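Local coordinates for Lin2111 protein (Listeria innocua, PDB 3EDP), which is of uncharacterised function but probably acts as a DNA-binding transcription regulator of the GntR family, with a winged-helix domain joined to a UTRA domain, at residues K111-I116 / I217-H222; E123-I128 / R142-L147. All coordinates share one frame; numbering follows the deposited sequence.

Contact 1. Residues K111-I116 / I217-H222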
loop_
_atom_site.group_PDB
_atom_site.type_symbol
_atom_site.label_atom_id
_atom_site.label_comp_id
_atom_site.label_asym_id
_atom_site.label_seq_id
_atom_site.Cartn_x
_atom_site.Cartn_y
_atom_site.Cartn_z
ATOM N N LYS A 111 -6.553 -0.882 24.518
ATOM C CA LYS A 111 -6.654 0.568 24.334
ATOM C C LYS A 111 -6.050 1.087 23.034
ATOM O O LYS A 111 -6.672 1.875 22.326
ATOM C CB LYS A 111 -6.018 1.308 25.516
ATOM C CG LYS A 111 -7.023 1.831 26.529
ATOM C CD LYS A 111 -7.838 0.704 27.140
ATOM C CE LYS A 111 -9.246 1.170 27.459
ATOM N NZ LYS A 111 -9.952 1.580 26.214
ATOM N N PHE A 112 -4.832 0.652 22.733
ATOM C CA PHE A 112 -4.093 1.180 21.595
ATOM C C PHE A 112 -4.784 0.917 20.258
ATOM O O PHE A 112 -4.932 1.827 19.448
ATOM C CB PHE A 112 -2.664 0.633 21.578
ATOM C CG PHE A 112 -1.847 1.127 20.424
ATOM C CD1 PHE A 112 -1.415 2.443 20.380
ATOM C CD2 PHE A 112 -1.516 0.282 19.379
ATOM C CE1 PHE A 112 -0.666 2.907 19.313
ATOM C CE2 PHE A 112 -0.765 0.739 18.312
ATOM C CZ PHE A 112 -0.339 2.054 18.278
ATOM N N TYR A 113 -5.209 -0.322 20.030
ATOM C CA TYR A 113 -5.883 -0.673 18.780
ATOM C C TYR A 113 -7.328 -0.185 18.740
ATOM O O TYR A 113 -7.817 0.214 17.687
ATOM C CB TYR A 113 -5.833 -2.182 18.523
ATOM C CG TYR A 113 -4.446 -2.694 18.222
ATOM C CD1 TYR A 113 -3.633 -2.056 17.295
ATOM C CD2 TYR A 113 -3.955 -3.826 18.850
ATOM C CE1 TYR A 113 -2.362 -2.524 17.021
ATOM C CE2 TYR A 113 -2.688 -4.300 18.581
ATOM C CZ TYR A 113 -1.894 -3.646 17.666
ATOM O OH TYR A 113 -0.631 -4.126 17.398
ATOM N N ALA A 114 -8.011 -0.232 19.882
ATOM C CA ALA A 114 -9.385 0.250 19.971
ATOM C C ALA A 114 -9.466 1.703 19.524
ATOM O O ALA A 114 -10.413 2.107 18.853
ATOM C CB ALA A 114 -9.912 0.107 21.389
ATOM N N GLU A 115 -8.459 2.483 19.898
ATOM C CA GLU A 115 -8.410 3.895 19.549
ATOM C C GLU A 115 -8.159 4.100 18.053
ATOM O O GLU A 115 -8.744 4.991 17.435
ATOM C CB GLU A 115 -7.352 4.613 20.393
ATOM C CG GLU A 115 -6.893 5.946 19.831
ATOM C CD GLU A 115 -5.730 5.799 18.867
ATOM O OE1 GLU A 115 -4.868 4.921 19.105
ATOM O OE2 GLU A 115 -5.674 6.561 17.876
ATOM N N ILE A 116 -7.293 3.271 17.475
ATOM C CA ILE A 116 -7.020 3.337 16.041
ATOM C C ILE A 116 -8.224 2.925 15.195
ATOM O O ILE A 116 -8.565 3.597 14.224
ATOM C CB ILE A 116 -5.818 2.465 15.654
ATOM C CG1 ILE A 116 -4.530 3.065 16.218
ATOM C CG2 ILE A 116 -5.730 2.332 14.137
ATOM C CD1 ILE A 116 -3.332 2.137 16.148
ATOM N N ILE A 217 -9.878 -0.597 8.536
ATOM C CA ILE A 217 -10.312 -1.987 8.524
ATOM C C ILE A 217 -9.170 -2.937 8.848
ATOM O O ILE A 217 -9.402 -4.096 9.206
ATOM C CB ILE A 217 -10.944 -2.383 7.165
ATOM C CG1 ILE A 217 -9.922 -2.240 6.036
ATOM C CG2 ILE A 217 -12.196 -1.543 6.887
ATOM C CD1 ILE A 217 -10.467 -2.627 4.664
ATOM N N ALA A 218 -7.936 -2.453 8.739
ATOM C CA ALA A 218 -6.782 -3.309 9.008
ATOM C C ALA A 218 -5.519 -2.511 9.316
ATOM O O ALA A 218 -5.359 -1.378 8.867
ATOM C CB ALA A 218 -6.536 -4.255 7.839
ATOM N N ILE A 219 -4.629 -3.111 10.093
ATOM C CA ILE A 219 -3.338 -2.510 10.389
ATOM C C ILE A 219 -2.238 -3.512 10.118
ATOM O O ILE A 219 -2.371 -4.696 10.455
ATOM C CB ILE A 219 -3.225 -2.107 11.869
ATOM C CG1 ILE A 219 -4.280 -1.066 12.228
ATOM C CG2 ILE A 219 -1.831 -1.574 12.161
ATOM C CD1 ILE A 219 -4.400 -0.839 13.711
ATOM N N GLN A 220 -1.147 -3.037 9.530
ATOM C CA GLN A 220 0.040 -3.862 9.313
ATOM C C GLN A 220 1.299 -3.144 9.776
ATOM O O GLN A 220 1.458 -1.944 9.552
ATOM C CB GLN A 220 0.182 -4.208 7.837
ATOM C CG GLN A 220 1.388 -5.085 7.508
ATOM C CD GLN A 220 1.391 -5.494 6.038
ATOM O OE1 GLN A 220 0.741 -4.859 5.215
ATOM N NE2 GLN A 220 2.101 -6.569 5.713
ATOM N N TYR A 221 2.180 -3.881 10.440
ATOM C CA TYR A 221 3.489 -3.367 10.806
ATOM C C TYR A 221 4.503 -4.261 10.136
ATOM O O TYR A 221 4.451 -5.478 10.278
ATOM C CB TYR A 221 3.701 -3.383 12.322
ATOM C CG TYR A 221 2.697 -2.565 13.090
ATOM C CD1 TYR A 221 2.722 -1.177 13.042
ATOM C CD2 TYR A 221 1.718 -3.180 13.861
ATOM C CE1 TYR A 221 1.797 -0.420 13.746
ATOM C CE2 TYR A 221 0.795 -2.433 14.570
ATOM C CZ TYR A 221 0.844 -1.053 14.513
ATOM O OH TYR A 221 -0.073 -0.309 15.216
ATOM N N HIS A 222 5.407 -3.654 9.379
ATOM C CA HIS A 222 6.439 -4.396 8.676
ATOM C C HIS A 222 7.801 -3.892 9.145
ATOM O O HIS A 222 8.024 -2.683 9.239
ATOM C CB HIS A 222 6.273 -4.211 7.163
ATOM C CG HIS A 222 7.416 -4.749 6.361
ATOM N ND1 HIS A 222 7.564 -6.092 6.084
ATOM C CD2 HIS A 222 8.465 -4.127 5.770
ATOM C CE1 HIS A 222 8.655 -6.275 5.361
ATOM N NE2 HIS A 222 9.221 -5.099 5.157
#
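Ile219 and Tyr221 of the strand rise from one face of the sheet to meet Phe112, Tyr113 and Ile116 of the helix. The tightest apolar touch is CG2 of Ile116 on CD1 of Ile219, at 3.5 Å, closer than carbons usually pack. The same CD1 lies 3.9 Å from CD1 of Tyr113, so one methyl plugs the angle between the two helix side chains. It gets there because the Ile219 chain is extended at its end (chi2 168°), and isoleucine suits the place because its CG1 arm ends in a single slim methyl.

Tyr221 reaches tip to tip toward the aromatic pair. Its OH comes to the edge of the Phe112 ring, near the ring plane, 3.3 Å from CE2, where the slightly positive C-H rim can face the oxygen. Tyr113 meets Tyr221 rim to rim rather than in a stack: OH of Tyr113 is 3.6 Å from CE2 of Tyr221. Ile116 CD1 lies 3.6 Å above the plane of the Phe112 ring, offset toward its rim. With CG anti to its backbone N (chi1 180°), Phe112 starts out toward the strand, and its CE2 edge meets Tyr221 OH.

Further out, the hydroxyl of Tyr113 is hydrogen-bonded to a bound glycerol, probably from the crystallisation liquor, and its side chain also rests on Ile144 of strand 137-146, which flanks strand 215-225. The helix and strand axes approach to 10.5 Å at 129°, a separation bridged by large side chains from both segments. This is a helix packed across the face of an antiparallel sheet, here within the UTRA domain, which in UTRA-containing GntR regulators binds small-molecule effectors, a role only inferred here.

Contact 2. Residues E123-I128 / R142-L147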
loop_
_atom_site.group_PDB
_atom_site.type_symbol
_atom_site.label_atom_id
_atom_site.label_comp_id
_atom_site.label_asym_id
_atom_site.label_seq_id
_atom_site.Cartn_x
_atom_site.Cartn_y
_atom_site.Cartn_z
ATOM N N GLU A 123 -13.462 -5.657 22.413
ATOM C CA GLU A 123 -13.842 -6.350 21.190
ATOM C C GLU A 123 -12.623 -7.042 20.587
ATOM O O GLU A 123 -11.486 -6.671 20.871
ATOM C CB GLU A 123 -14.499 -5.380 20.207
ATOM C CG GLU A 123 -15.850 -4.866 20.704
ATOM C CD GLU A 123 -16.462 -3.821 19.792
ATOM O OE1 GLU A 123 -17.686 -3.893 19.558
ATOM O OE2 GLU A 123 -15.725 -2.934 19.308
ATOM N N LEU A 124 -12.861 -8.059 19.768
ATOM C CA LEU A 124 -11.790 -8.949 19.354
ATOM C C LEU A 124 -11.162 -8.591 18.011
ATOM O O LEU A 124 -11.824 -8.049 17.125
ATOM C CB LEU A 124 -12.301 -10.390 19.321
ATOM C CG LEU A 124 -12.962 -10.856 20.621
ATOM C CD1 LEU A 124 -13.573 -12.237 20.432
ATOM C CD2 LEU A 124 -11.958 -10.848 21.773
ATOM N N VAL A 125 -9.880 -8.920 17.874
ATOM C CA VAL A 125 -9.153 -8.779 16.623
ATOM C C VAL A 125 -8.317 -10.029 16.388
ATOM O O VAL A 125 -7.906 -10.696 17.335
ATOM C CB VAL A 125 -8.204 -7.540 16.628
ATOM C CG1 VAL A 125 -8.986 -6.261 16.903
ATOM C CG2 VAL A 125 -7.079 -7.711 17.649
ATOM N N TYR A 126 -8.081 -10.351 15.120
ATOM C CA TYR A 126 -7.111 -11.371 14.768
ATOM C C TYR A 126 -5.731 -10.749 14.781
ATOM O O TYR A 126 -5.542 -9.609 14.345
ATOM C CB TYR A 126 -7.367 -11.917 13.370
ATOM C CG TYR A 126 -8.625 -12.725 13.230
ATOM C CD1 TYR A 126 -8.696 -14.021 13.736
ATOM C CD2 TYR A 126 -9.737 -12.205 12.575
ATOM C CE1 TYR A 126 -9.844 -14.774 13.606
ATOM C CE2 TYR A 126 -10.889 -12.951 12.431
ATOM C CZ TYR A 126 -10.935 -14.235 12.956
ATOM O OH TYR A 126 -12.074 -14.986 12.823
ATOM N N SER A 127 -4.764 -11.504 15.271
ATOM C CA SER A 127 -3.381 -11.076 15.254
ATOM C C SER A 127 -2.593 -12.127 14.503
ATOM O O SER A 127 -2.599 -13.301 14.873
ATOM C CB SER A 127 -2.845 -10.929 16.675
ATOM O OG SER A 127 -1.499 -10.501 16.654
ATOM N N ILE A 128 -1.942 -11.707 13.428
ATOM C CA ILE A 128 -1.151 -12.616 12.619
ATOM C C ILE A 128 0.284 -12.127 12.595
ATOM O O ILE A 128 0.543 -10.940 12.406
ATOM C CB ILE A 128 -1.689 -12.698 11.176
ATOM C CG1 ILE A 128 -3.112 -13.256 11.176
ATOM C CG2 ILE A 128 -0.784 -13.563 10.317
ATOM C CD1 ILE A 128 -3.839 -13.096 9.858
ATOM N N ARG A 142 3.451 -7.972 11.146
ATOM C CA ARG A 142 2.338 -8.193 12.051
ATOM C C ARG A 142 1.090 -7.525 11.481
ATOM O O ARG A 142 1.119 -6.353 11.093
ATOM C CB ARG A 142 2.663 -7.690 13.460
ATOM C CG ARG A 142 1.439 -7.343 14.294
ATOM C CD ARG A 142 1.530 -7.897 15.716
ATOM N NE ARG A 142 2.903 -7.996 16.211
ATOM C CZ ARG A 142 3.701 -6.956 16.451
ATOM N NH1 ARG A 142 3.278 -5.716 16.220
ATOM N NH2 ARG A 142 4.933 -7.159 16.902
ATOM N N LEU A 143 0.012 -8.299 11.411
ATOM C CA LEU A 143 -1.278 -7.849 10.896
ATOM C C LEU A 143 -2.341 -7.920 11.985
ATOM O O LEU A 143 -2.409 -8.893 12.752
ATOM C CB LEU A 143 -1.735 -8.763 9.766
ATOM C CG LEU A 143 -1.368 -8.504 8.313
ATOM C CD1 LEU A 143 0.122 -8.693 8.090
ATOM C CD2 LEU A 143 -2.183 -9.441 7.432
ATOM N N ILE A 144 -3.179 -6.897 12.033
ATOM C CA ILE A 144 -4.298 -6.852 12.957
ATOM C C ILE A 144 -5.588 -6.643 12.160
ATOM O O ILE A 144 -5.719 -5.659 11.435
ATOM C CB ILE A 144 -4.129 -5.717 13.981
ATOM C CG1 ILE A 144 -2.776 -5.829 14.692
ATOM C CG2 ILE A 144 -5.279 -5.732 14.988
ATOM C CD1 ILE A 144 -2.656 -7.012 15.640
ATOM N N LEU A 145 -6.522 -7.580 12.286
ATOM C CA LEU A 145 -7.808 -7.529 11.584
ATOM C C LEU A 145 -8.944 -7.734 12.581
ATOM O O LEU A 145 -9.064 -8.801 13.159
ATOM C CB LEU A 145 -7.892 -8.650 10.548
ATOM C CG LEU A 145 -6.818 -8.786 9.466
ATOM C CD1 LEU A 145 -7.072 -10.032 8.615
ATOM C CD2 LEU A 145 -6.796 -7.564 8.595
ATOM N N PRO A 146 -9.788 -6.713 12.784
ATOM C CA PRO A 146 -10.913 -6.875 13.716
ATOM C C PRO A 146 -11.885 -7.961 13.257
ATOM O O PRO A 146 -12.251 -8.028 12.082
ATOM C CB PRO A 146 -11.594 -5.501 13.691
ATOM C CG PRO A 146 -10.533 -4.559 13.198
ATOM C CD PRO A 146 -9.730 -5.356 12.220
ATOM N N LEU A 147 -12.281 -8.809 14.201
ATOM C CA LEU A 147 -13.207 -9.902 13.953
ATOM C C LEU A 147 -14.483 -9.438 13.280
ATOM O O LEU A 147 -14.934 -10.050 12.318
ATOM C CB LEU A 147 -13.562 -10.592 15.269
ATOM C CG LEU A 147 -12.753 -11.833 15.619
ATOM C CD1 LEU A 147 -13.182 -12.985 14.731
ATOM C CD2 LEU A 147 -11.259 -11.555 15.497
#
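Tyr126 and Leu147 cross at about a right angle where the two strands of an antiparallel beta hairpin, 124-134 and 137-146, run side by side. CD2 of Leu147 gives one face of the Tyr126 ring an apolar cover, its C-H able to point into the pi cloud; the Leu147 methyls are modelled too tightly, so the closeness of this CH-pi contact is doubtful. On the same face of the sheet, Tyr126 pairs with Leu145 and Ile128 with Leu143, where CB of Ile128 and CB of Leu143 are 4.2 Å apart; Phe158 packs against Tyr126, Ile128 and Leu145.

The opposite face carries Val125, Ser127, Ile144 and Pro146. Val125 and Ile144 cross obliquely, CG2 to CG2 at 3.8 Å, beta-branched residues that favour extended backbone. Val125 CG1, anti to the carbonyl carbon (chi1 -57°), lies 3.8 Å from Pro146 CA. Pro146 has no N-H, and its non-hydrogen-bonded pairing with Val125 asks for none on that side. Beyond it, the N-H of Leu147 bonds to Leu124 O, lying above that carbonyl's plane. At the other end Ile128 and Leu143 exchange two nearly straight bonds, N of Ile128 to O of Leu143 measuring 2.9 Å.

After the N-terminal helices and strand 99-108, the chain enters helix 110-117, which supplies one side of contact 1, and then strand 124-134. That strand turns back into 137-146, so contact 2 closes a short hairpin with 13 residues between its segments. Strand 215-225 returns to meet the helix and closes the long loop of contact 1, which has 100 residues between its segments and contains the whole of contact 2. The two lie with centres about 8 Å apart and share a sheet: strands 137-146 and 215-225 are neighbours, joined by probable hydrogen bonds from Tyr221 N to Arg142 O and from Ile144 N to Ile219 O. Together they tie hairpin, returning strand and helix into one unit.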